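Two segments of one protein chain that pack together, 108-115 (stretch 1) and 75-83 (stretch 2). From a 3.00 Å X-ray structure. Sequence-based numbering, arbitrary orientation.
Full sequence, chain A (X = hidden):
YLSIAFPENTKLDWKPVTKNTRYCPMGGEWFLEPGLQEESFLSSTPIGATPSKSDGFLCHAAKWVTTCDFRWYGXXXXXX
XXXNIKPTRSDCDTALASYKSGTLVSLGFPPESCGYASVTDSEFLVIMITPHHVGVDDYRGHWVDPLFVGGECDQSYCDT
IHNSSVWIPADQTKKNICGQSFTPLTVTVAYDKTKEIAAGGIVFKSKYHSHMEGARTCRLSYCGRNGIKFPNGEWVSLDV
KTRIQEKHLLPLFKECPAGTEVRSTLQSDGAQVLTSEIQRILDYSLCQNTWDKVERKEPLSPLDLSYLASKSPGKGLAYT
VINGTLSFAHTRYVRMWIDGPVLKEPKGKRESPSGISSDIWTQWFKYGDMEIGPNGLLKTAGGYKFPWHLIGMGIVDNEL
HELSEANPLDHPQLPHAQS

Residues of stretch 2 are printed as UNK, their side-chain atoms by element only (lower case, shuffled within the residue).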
# COMPACT_ATOMS: atom_id res chain seq x y z
N GLY A 108 -6.50 -19.20 44.55
CA GLY A 108 -7.25 -18.42 45.52
C GLY A 108 -6.64 -18.47 46.91
O GLY A 108 -5.47 -18.80 47.08
N PHE A 109 -7.46 -18.14 47.92
CA PHE A 109 -6.99 -18.08 49.30
C PHE A 109 -6.60 -19.44 49.86
O PHE A 109 -7.11 -20.47 49.42
CB PHE A 109 -8.05 -17.43 50.20
CG PHE A 109 -8.11 -15.93 50.08
CD1 PHE A 109 -9.21 -15.32 49.50
CD2 PHE A 109 -7.08 -15.15 50.56
CE1 PHE A 109 -9.27 -13.94 49.40
CE2 PHE A 109 -7.14 -13.77 50.45
CZ PHE A 109 -8.23 -13.16 49.87
N PRO A 110 -5.67 -19.45 50.83
CA PRO A 110 -5.26 -20.65 51.56
C PRO A 110 -6.31 -21.10 52.58
O PRO A 110 -7.06 -20.27 53.09
CB PRO A 110 -4.00 -20.19 52.31
CG PRO A 110 -3.54 -18.97 51.59
CD PRO A 110 -4.79 -18.31 51.11
N PRO A 111 -6.36 -22.41 52.86
CA PRO A 111 -7.28 -22.93 53.87
C PRO A 111 -6.96 -22.36 55.24
O PRO A 111 -5.80 -22.03 55.51
CB PRO A 111 -7.02 -24.44 53.84
CG PRO A 111 -5.65 -24.58 53.27
CD PRO A 111 -5.53 -23.47 52.27
N GLU A 112 -7.97 -22.24 56.09
CA GLU A 112 -7.80 -21.66 57.42
C GLU A 112 -6.84 -22.48 58.27
O GLU A 112 -6.98 -23.70 58.38
CB GLU A 112 -9.15 -21.53 58.13
CG GLU A 112 -10.19 -20.76 57.34
CD GLU A 112 -11.55 -20.78 58.01
OE1 GLU A 112 -12.52 -20.29 57.39
OE2 GLU A 112 -11.64 -21.28 59.15
N SER A 113 -5.86 -21.80 58.86
CA SER A 113 -4.92 -22.45 59.77
C SER A 113 -5.07 -21.85 61.16
O SER A 113 -4.43 -20.85 61.49
CB SER A 113 -3.48 -22.28 59.26
OG SER A 113 -2.57 -23.01 60.06
N CYS A 114 -5.92 -22.47 61.98
CA CYS A 114 -6.28 -21.91 63.28
C CYS A 114 -5.54 -22.54 64.45
O CYS A 114 -5.16 -23.71 64.42
CB CYS A 114 -7.79 -22.02 63.50
SG CYS A 114 -8.77 -20.94 62.44
N GLY A 115 -5.34 -21.73 65.49
CA GLY A 115 -4.75 -22.19 66.74
C GLY A 115 -5.56 -21.66 67.90
O GLY A 115 -6.79 -21.58 67.83
N UNK A 75 -16.05 -16.35 68.71
CA UNK A 75 -16.07 -17.08 67.43
C UNK A 75 -14.70 -17.15 66.78
O UNK A 75 -13.75 -16.52 67.26
c UNK A 75 -16.94 -15.17 68.69
c UNK A 75 -17.85 -15.46 67.54
c UNK A 75 -17.02 -16.23 66.57
N UNK A 76 -14.59 -17.91 65.70
CA UNK A 76 -13.37 -17.98 64.91
C UNK A 76 -13.34 -16.83 63.91
O UNK A 76 -14.03 -16.88 62.89
c UNK A 76 -12.10 -21.83 63.24
n UNK A 76 -12.12 -23.08 62.44
c UNK A 76 -13.17 -20.52 65.10
c UNK A 76 -13.26 -19.32 64.18
c UNK A 76 -13.19 -21.82 64.30
N UNK A 77 -12.53 -15.82 64.19
CA UNK A 77 -12.45 -14.66 63.31
C UNK A 77 -11.41 -14.86 62.21
O UNK A 77 -10.20 -14.80 62.46
c UNK A 77 -13.41 -11.81 62.59
c UNK A 77 -11.21 -11.20 63.25
c UNK A 77 -11.31 -10.03 62.52
o UNK A 77 -12.57 -8.60 61.08
c UNK A 77 -12.25 -12.11 63.30
c UNK A 77 -12.15 -13.39 64.11
c UNK A 77 -12.47 -9.76 61.82
c UNK A 77 -13.52 -10.65 61.85
N UNK A 78 -11.89 -15.11 60.99
CA UNK A 78 -11.01 -15.32 59.85
C UNK A 78 -11.05 -14.11 58.92
O UNK A 78 -12.12 -13.67 58.51
c UNK A 78 -11.42 -16.56 59.04
c UNK A 78 -10.40 -16.85 57.94
c UNK A 78 -11.59 -17.77 59.95
c UNK A 78 -10.32 -18.23 60.61
N UNK A 79 -9.88 -13.57 58.59
CA UNK A 79 -9.79 -12.48 57.64
C UNK A 79 -9.01 -12.91 56.40
O UNK A 79 -8.21 -13.85 56.45
c UNK A 79 -10.00 -10.66 59.36
c UNK A 79 -9.13 -11.23 58.24
o UNK A 79 -7.84 -11.56 58.77
N UNK A 80 -9.26 -12.23 55.29
CA UNK A 80 -8.57 -12.52 54.05
C UNK A 80 -7.94 -11.26 53.47
O UNK A 80 -8.63 -10.27 53.23
c UNK A 80 -9.91 -14.56 53.34
c UNK A 80 -9.54 -13.14 53.04
n UNK A 80 -10.02 -16.66 53.96
n UNK A 80 -11.12 -15.10 52.99
c UNK A 80 -11.16 -16.37 53.37
c UNK A 80 -9.21 -15.55 53.95
N UNK A 81 -6.63 -11.29 53.26
CA UNK A 81 -5.92 -10.14 52.70
C UNK A 81 -5.07 -10.54 51.51
O UNK A 81 -4.84 -11.72 51.26
c UNK A 81 -5.05 -9.48 53.77
o UNK A 81 -4.01 -10.35 54.18
N UNK A 82 -4.61 -9.54 50.75
CA UNK A 82 -3.68 -9.78 49.65
C UNK A 82 -2.55 -8.75 49.69
O UNK A 82 -2.80 -7.55 49.70
c UNK A 82 -6.01 -10.95 46.76
c UNK A 82 -4.37 -9.72 48.28
c UNK A 82 -5.43 -10.81 48.15
c UNK A 82 -3.34 -9.86 47.17
N UNK A 83 -1.31 -9.23 49.72
CA UNK A 83 -0.15 -8.35 49.81
C UNK A 83 0.69 -8.42 48.54
O UNK A 83 1.36 -9.41 48.28
n UNK A 83 -1.18 -8.01 52.52
c UNK A 83 -1.61 -8.22 53.75
n UNK A 83 -0.79 -9.07 54.35
c UNK A 83 0.71 -8.74 51.02
c UNK A 83 0.21 -9.41 53.47
c UNK A 83 -0.03 -8.75 52.32

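Position 75 has three side-chain carbons that close a ring onto the backbone nitrogen and touch nothing of stretch 1. This is Pro75, whose ring restrains phi in the loop that precedes the strand.

At position 76 four carbons run in a row to a terminal nitrogen; the chain reaches SG of Cys114 and the carboxylate of Glu112. Such a chain is Lys76, and its length suits the place: CE of Lys76 packs 3.5 Å from SG of Cys114, while NZ of Lys76 lies 3.8 Å from OE2 of Glu112, a long salt bridge.

Position 77 carries one carbon, then a six-carbon ring bearing an oxygen, with no contact to stretch 1: Tyr77. Here the strand begins, and the CA-to-CB bond points away from stretch 1; an aromatic side chain is compatible with this extended backbone.

Position 78 has four carbons, forked at the first, with one arm two carbons long, lying against Cys114 and Glu112. This is Ile78, directed toward stretch 1. CD1 of Ile78 meets SG of Cys114 at 3.6 Å, and CG1 of Ile78 lies 3.6 Å from CD of Glu112. Beta-branching also suits a strand.

At position 79 one carbon carries an oxygen and a second carbon, touching nothing of stretch 1. This is Thr79, its beta-branch likewise at home in a strand.

Position 80 shows one carbon followed by a five-membered ring of three carbons and two nitrogens, lying against the ring of Phe109. This is His80. Its flat ring stacks face-to-face on Phe109, with centroids 4.3 Å apart and planes at 14°. CB of His80 also sits over the phenyl face, 3.4 Å from CZ of Phe109, in a CH-pi contact.

Position 81 has one carbon and one oxygen, pointing away; its backbone O lies 3.2 Å from CE2 of Phe109, at the ring edge, where aromatic hydrogens carry slight positive charge. The small side chain is Ser81, which leaves this contact to the backbone.

Position 82 repeats the forked four-carbon pattern, its end near the Phe109 ring. This is Ile82: CB points sideways, yet CG1 of Ile82 comes within 4.0 Å of CZ of Phe109, an apolar contact.

Position 83 has one carbon and a five-membered ring with two nitrogens, out of reach of stretch 1: His83, a polar ring tolerated at an exposed position.

The contact rests mainly on side-chain packing, with one backbone carbonyl at the Phe109 ring edge and no hydrogen bonds between the stretches. Ile78 and His80, alternate strand residues, point toward stretch 1, as does Lys76 just before the strand.

Stretch 2 (75-83) PKYITHSIH
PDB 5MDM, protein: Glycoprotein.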